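Local structure of uncharacterized protein (Bacteroides ovatus, 3NQK) at residues I29-K34 with L152-F157; N159-Y164 with G191-N196. The protein is of unknown function but joins a probably E-set-like (immunoglobulin-like) N-terminal region to a second, mainly beta C-terminal region. All coordinates share one frame; numbering follows the deposited sequence.

Contact 1: I29-K34 with L152-F157; sequences IYVRYK and LKVVPF
The shortest hydrogen bond between the two strands runs from V155 N to I29 O, 2.8 Å long, and its neighbours continue this parallel pairing. I29 N donates to K153 O, V31 N reaches V155 O, and beyond the strand end Y33 N bonds to F157 O. The carbonyl oxygen of V31 accepts from the amide of F157, with N to O 2.9 Å, and P156 CA adds a CA-H...O contact to it. V154 and P156 pair with I29 and V31 without using their own nitrogens here, so proline, which lacks an N-H, suits its position.

On one face of the sheet the flat side chains do the work. F157 CG stands between its backbone N and carbonyl carbon (chi1 74°), which swings the ring over the partner strand. R32 CB lies over that ring in a CH-pi contact, 4.0 Å from the centroid, while Y30 CB meets F157 CD1 at 3.9 Å. Further out, the guanidinium does not stack flat: its plane is turned 64° from the ring, and F157 CE2 sits over its centre, 3.7 Å from R32 CZ. Arginine serves both needs, apolar methylenes for the ring and a charged end for a salt bridge to D314. The C-terminal W319 stacks on Y30 and meets F157 edge-to-face.

Branched aliphatic residues suit the buried opposite face. I29 CD1 touches L152 CD1 at 4.1 Å, and V31 CG2 approaches V154 CG1 at 4.2 Å. This face packs on a second sheet: I29 and V31 lie against Y41 and V39 of strand 38-48, V154 against F114 of strand 107-115, as in a beta sandwich. Strand 149-157 runs between parallel strand 27-32 and antiparallel strand 125-133.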
ATOM      1  N   ILE A  29      -4.716  15.290   1.234  1.00 36.94           N
ATOM      2  CA  ILE A  29      -4.855  13.886   1.498  1.00 38.28           C
ATOM      3  C   ILE A  29      -6.212  13.364   1.030  1.00 40.23           C
ATOM      4  O   ILE A  29      -7.232  14.064   1.114  1.00 42.35           O
ATOM      5  CB  ILE A  29      -4.593  13.528   2.985  1.00 36.78           C
ATOM      6  CG1 ILE A  29      -5.682  14.046   3.886  1.00 41.63           C
ATOM      7  CG2 ILE A  29      -3.265  14.070   3.423  1.00 31.14           C
ATOM      8  CD1 ILE A  29      -5.483  13.615   5.333  1.00 40.49           C
ATOM      9  N   TYR A  30      -6.200  12.141   0.499  1.00 40.46           N
ATOM     10  CA  TYR A  30      -7.380  11.517  -0.059  1.00 37.72           C
ATOM     11  C   TYR A  30      -7.873  10.444   0.855  1.00 38.37           C
ATOM     12  O   TYR A  30      -7.141   9.517   1.175  1.00 38.28           O
ATOM     13  CB  TYR A  30      -7.043  10.921  -1.432  1.00 35.29           C
ATOM     14  CG  TYR A  30      -6.648  11.979  -2.453  1.00 39.91           C
ATOM     15  CD1 TYR A  30      -7.618  12.653  -3.190  1.00 40.52           C
ATOM     16  CD2 TYR A  30      -5.323  12.356  -2.622  1.00 34.29           C
ATOM     17  CE1 TYR A  30      -7.276  13.642  -4.097  1.00 38.60           C
ATOM     18  CE2 TYR A  30      -4.966  13.349  -3.542  1.00 35.82           C
ATOM     19  CZ  TYR A  30      -5.955  13.988  -4.272  1.00 41.01           C
ATOM     20  OH  TYR A  30      -5.630  14.986  -5.176  1.00 41.85           O
ATOM     21  N   VAL A  31      -9.126  10.557   1.289  1.00 39.80           N
ATOM     22  CA  VAL A  31      -9.724   9.532   2.160  1.00 40.22           C
ATOM     23  C   VAL A  31     -11.009   9.020   1.558  1.00 40.40           C
ATOM     24  O   VAL A  31     -11.839   9.794   1.097  1.00 42.94           O
ATOM     25  CB  VAL A  31      -9.993  10.081   3.556  1.00 40.93           C
ATOM     26  CG1 VAL A  31      -8.780  10.829   4.048  1.00 46.08           C
ATOM     27  CG2 VAL A  31     -11.168  10.975   3.548  1.00 33.23           C
ATOM     28  N   ARG A  32     -11.163   7.709   1.527  1.00 41.35           N
ATOM     29  CA  ARG A  32     -12.340   7.116   0.914  1.00 42.43           C
ATOM     30  C   ARG A  32     -13.541   7.202   1.833  1.00 43.86           C
ATOM     31  O   ARG A  32     -13.449   6.882   3.015  1.00 46.16           O
ATOM     32  CB  ARG A  32     -12.079   5.653   0.521  1.00 42.41           C
ATOM     33  CG  ARG A  32     -13.355   4.887   0.114  1.00 44.41           C
ATOM     34  CD  ARG A  32     -13.049   3.528  -0.531  1.00 45.85           C
ATOM     35  NE  ARG A  32     -13.147   3.573  -1.999  1.00 54.63           N
ATOM     36  CZ  ARG A  32     -12.151   3.303  -2.847  1.00 52.71           C
ATOM     37  NH1 ARG A  32     -10.957   2.954  -2.407  1.00 57.25           N
ATOM     38  NH2 ARG A  32     -12.365   3.367  -4.149  1.00 61.33           N
ATOM     39  N   TYR A  33     -14.664   7.672   1.291  1.00 45.47           N
ATOM     40  CA  TYR A  33     -15.918   7.666   2.019  1.00 48.73           C
ATOM     41  C   TYR A  33     -16.465   6.258   1.974  1.00 53.54           C
ATOM     42  O   TYR A  33     -16.846   5.782   0.923  1.00 50.75           O
ATOM     43  CB  TYR A  33     -16.908   8.632   1.381  1.00 47.30           C
ATOM     44  CG  TYR A  33     -18.133   8.899   2.229  1.00 45.96           C
ATOM     45  CD1 TYR A  33     -19.103   7.913   2.430  1.00 42.21           C
ATOM     46  CD2 TYR A  33     -18.328  10.136   2.826  1.00 48.80           C
ATOM     47  CE1 TYR A  33     -20.238   8.157   3.223  1.00 45.34           C
ATOM     48  CE2 TYR A  33     -19.467  10.395   3.631  1.00 49.65           C
ATOM     49  CZ  TYR A  33     -20.407   9.407   3.820  1.00 48.36           C
ATOM     50  OH  TYR A  33     -21.519   9.663   4.600  1.00 46.54           O
ATOM     51  N   LYS A  34     -16.472   5.574   3.115  1.00 62.48           N
ATOM     52  CA  LYS A  34     -16.909   4.175   3.153  1.00 69.65           C
ATOM     53  C   LYS A  34     -18.273   3.984   3.810  1.00 75.44           C
ATOM     54  O   LYS A  34     -19.301   4.354   3.246  1.00 80.25           O
ATOM     55  CB  LYS A  34     -15.855   3.291   3.850  1.00 72.17           C
ATOM     56  CG  LYS A  34     -14.923   2.560   2.899  1.00 76.39           C
ATOM     57  CD  LYS A  34     -13.933   1.648   3.656  1.00 82.39           C
ATOM     58  CE  LYS A  34     -12.918   2.473   4.477  1.00 83.55           C
ATOM     59  NZ  LYS A  34     -11.787   1.650   4.989  1.00 79.80           N
ATOM     60  N   LEU A 152      -3.517  19.799   6.418  1.00 37.83           N
ATOM     61  CA  LEU A 152      -4.155  18.733   5.705  1.00 35.12           C
ATOM     62  C   LEU A 152      -5.453  19.191   5.000  1.00 36.35           C
ATOM     63  O   LEU A 152      -6.442  19.523   5.650  1.00 33.13           O
ATOM     64  CB  LEU A 152      -4.465  17.595   6.668  1.00 34.11           C
ATOM     65  CG  LEU A 152      -3.282  17.073   7.495  1.00 38.12           C
ATOM     66  CD1 LEU A 152      -3.693  15.839   8.261  1.00 34.30           C
ATOM     67  CD2 LEU A 152      -2.093  16.767   6.625  1.00 29.94           C
ATOM     68  N   LYS A 153      -5.429  19.199   3.662  1.00 36.45           N
ATOM     69  CA  LYS A 153      -6.641  19.425   2.862  1.00 35.11           C
ATOM     70  C   LYS A 153      -7.287  18.070   2.639  1.00 34.78           C
ATOM     71  O   LYS A 153      -6.831  17.271   1.808  1.00 36.45           O
ATOM     72  CB  LYS A 153      -6.282  20.086   1.523  1.00 36.12           C
ATOM     73  CG  LYS A 153      -7.490  20.546   0.646  1.00 36.06           C
ATOM     74  CD  LYS A 153      -7.013  20.875  -0.766  1.00 36.65           C
ATOM     75  CE  LYS A 153      -8.127  21.201  -1.682  1.00 48.30           C
ATOM     76  NZ  LYS A 153      -7.621  21.340  -3.061  1.00 56.91           N
ATOM     77  N   VAL A 154      -8.322  17.793   3.408  1.00 37.64           N
ATOM     78  CA  VAL A 154      -8.954  16.489   3.409  1.00 36.87           C
ATOM     79  C   VAL A 154      -9.941  16.403   2.278  1.00 36.39           C
ATOM     80  O   VAL A 154     -10.880  17.179   2.214  1.00 36.43           O
ATOM     81  CB  VAL A 154      -9.677  16.234   4.746  1.00 39.61           C
ATOM     82  CG1 VAL A 154     -10.150  14.793   4.834  1.00 43.69           C
ATOM     83  CG2 VAL A 154      -8.753  16.562   5.920  1.00 35.80           C
ATOM     84  N   VAL A 155      -9.680  15.495   1.334  1.00 36.87           N
ATOM     85  CA  VAL A 155     -10.551  15.318   0.171  1.00 34.91           C
ATOM     86  C   VAL A 155     -11.163  13.917   0.178  1.00 36.28           C
ATOM     87  O   VAL A 155     -10.511  12.944  -0.194  1.00 37.86           O
ATOM     88  CB  VAL A 155      -9.787  15.510  -1.142  1.00 36.38           C
ATOM     89  CG1 VAL A 155     -10.720  15.343  -2.321  1.00 33.19           C
ATOM     90  CG2 VAL A 155      -9.096  16.898  -1.184  1.00 31.96           C
ATOM     91  N   PRO A 156     -12.400  13.805   0.652  1.00 35.12           N
ATOM     92  CA  PRO A 156     -13.085  12.538   0.586  1.00 34.52           C
ATOM     93  C   PRO A 156     -13.269  12.109  -0.858  1.00 35.19           C
ATOM     94  O   PRO A 156     -13.286  12.957  -1.752  1.00 36.91           O
ATOM     95  CB  PRO A 156     -14.431  12.841   1.210  1.00 35.23           C
ATOM     96  CG  PRO A 156     -14.268  14.197   1.880  1.00 38.13           C
ATOM     97  CD  PRO A 156     -13.268  14.886   1.140  1.00 34.30           C
ATOM     98  N   PHE A 157     -13.364  10.816  -1.098  1.00 32.43           N
ATOM     99  CA  PHE A 157     -13.596  10.345  -2.435  1.00 32.67           C
ATOM    100  C   PHE A 157     -14.340   9.016  -2.448  1.00 34.44           C
ATOM    101  O   PHE A 157     -14.236   8.229  -1.525  1.00 35.43           O
ATOM    102  CB  PHE A 157     -12.272  10.212  -3.188  1.00 32.85           C
ATOM    103  CG  PHE A 157     -11.428   9.023  -2.757  1.00 34.47           C
ATOM    104  CD1 PHE A 157     -10.482   9.151  -1.757  1.00 41.74           C
ATOM    105  CD2 PHE A 157     -11.560   7.797  -3.384  1.00 40.20           C
ATOM    106  CE1 PHE A 157      -9.687   8.070  -1.377  1.00 36.61           C
ATOM    107  CE2 PHE A 157     -10.778   6.710  -2.998  1.00 40.96           C
ATOM    108  CZ  PHE A 157      -9.829   6.860  -2.005  1.00 35.97           C
TER

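Contact 2: N159-Y164 with G191-N196; sequences NYSGSY and GYVVDN
The ring of Y160 turns an edge toward N196 O, with CD2 4.4 Å from that oxygen, while N159 CB sits over the centre of one ring face; F224 also stacks with this ring. The Y164 ring lies obliquely near G191 N. At its edge, in the ring plane, is Y160 O, to which Y164 OH donates a hydrogen bond of 2.6 Å, tying the side chain back to the loop before its own strand. Tyrosine suits this site because its ring packs among M300, L302 and I199 and meets F201 edge-to-face, while the phenol still reaches a carbonyl. G191 brings no side chain toward the Y164 ring, so the two can lie close.

G162 and G191 form an antiparallel hydrogen-bonded pair. G162 N gives a nearly straight bond to G191 O (3.0 Å), and G191 N returns one of 2.8 Å to G162 O. At the backbone angles of G162, phi 128° and psi -152°, a CB would be jammed against the carbonyl oxygen of S161, which by itself calls for glycine. This pair joins strands 162-165 and 188-193 in the large antiparallel sheet of the C-terminal region, where 162-165 also borders strand 292-307.

On the side of S161 and V193, before G162 and beyond G191, the two chains part. S161 holds OG between its backbone N and carbonyl carbon (chi1 65°), where OG touches V193 CG2 at 3.7 Å and accepts a hydrogen bond from N158 N; S161 CB rests 3.6 Å from G191 O. The small serine thus meets both an apolar branch and a backbone amide. Past the corner at V194, a water bridges the gap, accepting from N159 N and donating to N196 O.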
ATOM      1  N   ASN A 159     -16.006   6.029  -5.609  1.00 34.15           N
ATOM      2  CA  ASN A 159     -15.685   5.540  -6.938  1.00 36.18           C
ATOM      3  C   ASN A 159     -16.150   6.481  -8.073  1.00 36.17           C
ATOM      4  O   ASN A 159     -15.883   6.211  -9.238  1.00 35.45           O
ATOM      5  CB  ASN A 159     -16.302   4.158  -7.150  1.00 37.46           C
ATOM      6  CG  ASN A 159     -15.642   3.099  -6.320  1.00 41.23           C
ATOM      7  OD1 ASN A 159     -14.473   3.204  -5.992  1.00 48.68           O
ATOM      8  ND2 ASN A 159     -16.385   2.065  -5.982  1.00 42.27           N
ATOM      9  N   TYR A 160     -16.831   7.574  -7.730  1.00 33.59           N
ATOM     10  CA  TYR A 160     -17.458   8.391  -8.737  1.00 34.00           C
ATOM     11  C   TYR A 160     -17.085   9.865  -8.646  1.00 34.68           C
ATOM     12  O   TYR A 160     -17.658  10.681  -9.341  1.00 36.21           O
ATOM     13  CB  TYR A 160     -18.976   8.247  -8.625  1.00 33.47           C
ATOM     14  CG  TYR A 160     -19.464   6.804  -8.567  1.00 39.01           C
ATOM     15  CD1 TYR A 160     -19.472   6.012  -9.697  1.00 45.11           C
ATOM     16  CD2 TYR A 160     -19.912   6.242  -7.373  1.00 47.71           C
ATOM     17  CE1 TYR A 160     -19.914   4.677  -9.650  1.00 44.43           C
ATOM     18  CE2 TYR A 160     -20.351   4.906  -7.317  1.00 43.66           C
ATOM     19  CZ  TYR A 160     -20.356   4.144  -8.467  1.00 44.85           C
ATOM     20  OH  TYR A 160     -20.796   2.851  -8.438  1.00 44.94           O
ATOM     21  N   SER A 161     -16.086  10.191  -7.837  1.00 36.59           N
ATOM     22  CA  SER A 161     -15.763  11.601  -7.533  1.00 37.52           C
ATOM     23  C   SER A 161     -14.447  12.021  -8.109  1.00 38.45           C
ATOM     24  O   SER A 161     -13.588  11.200  -8.366  1.00 41.26           O
ATOM     25  CB  SER A 161     -15.732  11.827  -6.009  1.00 39.89           C
ATOM     26  OG  SER A 161     -14.670  11.087  -5.386  1.00 38.58           O
ATOM     27  N   GLY A 162     -14.267  13.329  -8.247  1.00 38.97           N
ATOM     28  CA  GLY A 162     -13.032  13.880  -8.770  1.00 36.75           C
ATOM     29  C   GLY A 162     -13.293  14.829  -9.903  1.00 37.60           C
ATOM     30  O   GLY A 162     -14.361  15.436  -9.985  1.00 36.69           O
ATOM     31  N   SER A 163     -12.325  14.940 -10.801  1.00 39.99           N
ATOM     32  CA  SER A 163     -12.389  15.915 -11.887  1.00 40.46           C
ATOM     33  C   SER A 163     -12.820  15.241 -13.184  1.00 41.82           C
ATOM     34  O   SER A 163     -12.069  14.464 -13.772  1.00 43.65           O
ATOM     35  CB  SER A 163     -11.026  16.599 -12.057  1.00 36.72           C
ATOM     36  OG  SER A 163     -11.100  17.684 -12.963  1.00 43.44           O
ATOM     37  N   TYR A 164     -14.052  15.513 -13.602  1.00 41.35           N
ATOM     38  CA  TYR A 164     -14.590  14.945 -14.836  1.00 39.02           C
ATOM     39  C   TYR A 164     -14.178  15.781 -16.054  1.00 39.10           C
ATOM     40  O   TYR A 164     -14.294  17.024 -16.039  1.00 40.68           O
ATOM     41  CB  TYR A 164     -16.119  14.895 -14.773  1.00 37.44           C
ATOM     42  CG  TYR A 164     -16.699  13.738 -13.970  1.00 38.07           C
ATOM     43  CD1 TYR A 164     -16.663  13.736 -12.591  1.00 32.54           C
ATOM     44  CD2 TYR A 164     -17.357  12.695 -14.602  1.00 36.76           C
ATOM     45  CE1 TYR A 164     -17.229  12.694 -11.858  1.00 33.03           C
ATOM     46  CE2 TYR A 164     -17.936  11.664 -13.880  1.00 30.77           C
ATOM     47  CZ  TYR A 164     -17.864  11.664 -12.517  1.00 36.39           C
ATOM     48  OH  TYR A 164     -18.444  10.627 -11.802  1.00 35.20           O
ATOM     49  N   GLY A 191     -16.746  16.853  -9.522  1.00 36.02           N
ATOM     50  CA  GLY A 191     -17.800  16.120  -8.831  1.00 33.94           C
ATOM     51  C   GLY A 191     -17.360  15.857  -7.405  1.00 34.83           C
ATOM     52  O   GLY A 191     -16.335  15.204  -7.174  1.00 34.51           O
ATOM     53  N   TYR A 192     -18.123  16.386  -6.449  1.00 35.00           N
ATOM     54  CA  TYR A 192     -17.765  16.324  -5.030  1.00 35.75           C
ATOM     55  C   TYR A 192     -18.532  15.230  -4.319  1.00 33.44           C
ATOM     56  O   TYR A 192     -19.661  14.969  -4.644  1.00 38.01           O
ATOM     57  CB  TYR A 192     -18.071  17.665  -4.357  1.00 37.51           C
ATOM     58  CG  TYR A 192     -17.423  18.879  -5.018  1.00 39.30           C
ATOM     59  CD1 TYR A 192     -18.027  19.510  -6.110  1.00 41.66           C
ATOM     60  CD2 TYR A 192     -16.246  19.423  -4.518  1.00 41.05           C
ATOM     61  CE1 TYR A 192     -17.454  20.657  -6.709  1.00 41.43           C
ATOM     62  CE2 TYR A 192     -15.655  20.576  -5.114  1.00 50.59           C
ATOM     63  CZ  TYR A 192     -16.279  21.182  -6.203  1.00 50.36           C
ATOM     64  OH  TYR A 192     -15.728  22.303  -6.779  1.00 50.69           O
ATOM     65  N   VAL A 193     -17.919  14.629  -3.312  1.00 31.50           N
ATOM     66  CA  VAL A 193     -18.547  13.547  -2.579  1.00 31.11           C
ATOM     67  C   VAL A 193     -19.723  14.022  -1.755  1.00 33.46           C
ATOM     68  O   VAL A 193     -19.664  15.070  -1.113  1.00 32.01           O
ATOM     69  CB  VAL A 193     -17.573  12.893  -1.587  1.00 34.07           C
ATOM     70  CG1 VAL A 193     -18.356  12.141  -0.504  1.00 24.23           C
ATOM     71  CG2 VAL A 193     -16.566  11.972  -2.311  1.00 28.53           C
ATOM     72  N   VAL A 194     -20.790  13.232  -1.765  1.00 36.87           N
ATOM     73  CA  VAL A 194     -21.894  13.416  -0.847  1.00 37.44           C
ATOM     74  C   VAL A 194     -21.926  12.222   0.081  1.00 39.36           C
ATOM     75  O   VAL A 194     -21.928  12.379   1.295  1.00 40.58           O
ATOM     76  CB  VAL A 194     -23.244  13.583  -1.585  1.00 39.07           C
ATOM     77  CG1 VAL A 194     -24.397  13.146  -0.715  1.00 35.43           C
ATOM     78  CG2 VAL A 194     -23.427  15.036  -2.017  1.00 35.63           C
ATOM     79  N   ASP A 195     -21.944  11.024  -0.489  1.00 41.41           N
ATOM     80  CA  ASP A 195     -21.816   9.786   0.313  1.00 44.67           C
ATOM     81  C   ASP A 195     -21.118   8.688  -0.531  1.00 46.21           C
ATOM     82  O   ASP A 195     -20.480   9.000  -1.546  1.00 47.23           O
ATOM     83  CB  ASP A 195     -23.174   9.333   0.862  1.00 43.69           C
ATOM     84  CG  ASP A 195     -24.150   8.953  -0.226  1.00 48.11           C
ATOM     85  OD1 ASP A 195     -23.711   8.709  -1.368  1.00 49.64           O
ATOM     86  OD2 ASP A 195     -25.365   8.842   0.075  1.00 48.46           O
ATOM     87  N   ASN A 196     -21.238   7.423  -0.130  1.00 46.69           N
ATOM     88  CA  ASN A 196     -20.446   6.346  -0.782  1.00 47.05           C
ATOM     89  C   ASN A 196     -20.743   6.160  -2.250  1.00 46.39           C
ATOM     90  O   ASN A 196     -19.877   5.701  -3.002  1.00 45.87           O
ATOM     91  CB  ASN A 196     -20.597   5.003  -0.043  1.00 48.79           C
ATOM     92  CG  ASN A 196     -22.025   4.625   0.175  1.00 57.18           C
ATOM     93  OD1 ASN A 196     -22.830   5.429   0.675  1.00 66.63           O
ATOM     94  ND2 ASN A 196     -22.365   3.404  -0.176  1.00 59.89           N
TER
HETATM   95  O   HOH W   1     -17.690   4.329  -4.092  1.00 41.82           O

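Overall arrangement
Contact 1 comes first along the chain and closes before contact 2 opens; their centres lie 11 Å apart. Strand 149-157, which ends contact 1, is followed directly by strand 162-165 of contact 2, so the chain passes over a short connection from the mixed sheet of six strands into the large antiparallel sheet. The two contacts touch at this junction: V193 CG2 packs against F157 CA and P156 O, Y33 CD1 lies beside the backbone N of N196, and R32 NH2 probably hydrogen-bonds to N159 OD1. Together they form part of the interface between the N-terminal and C-terminal sheets, joined by the chain connection, by packing of side chains on backbone and probably by one hydrogen bond.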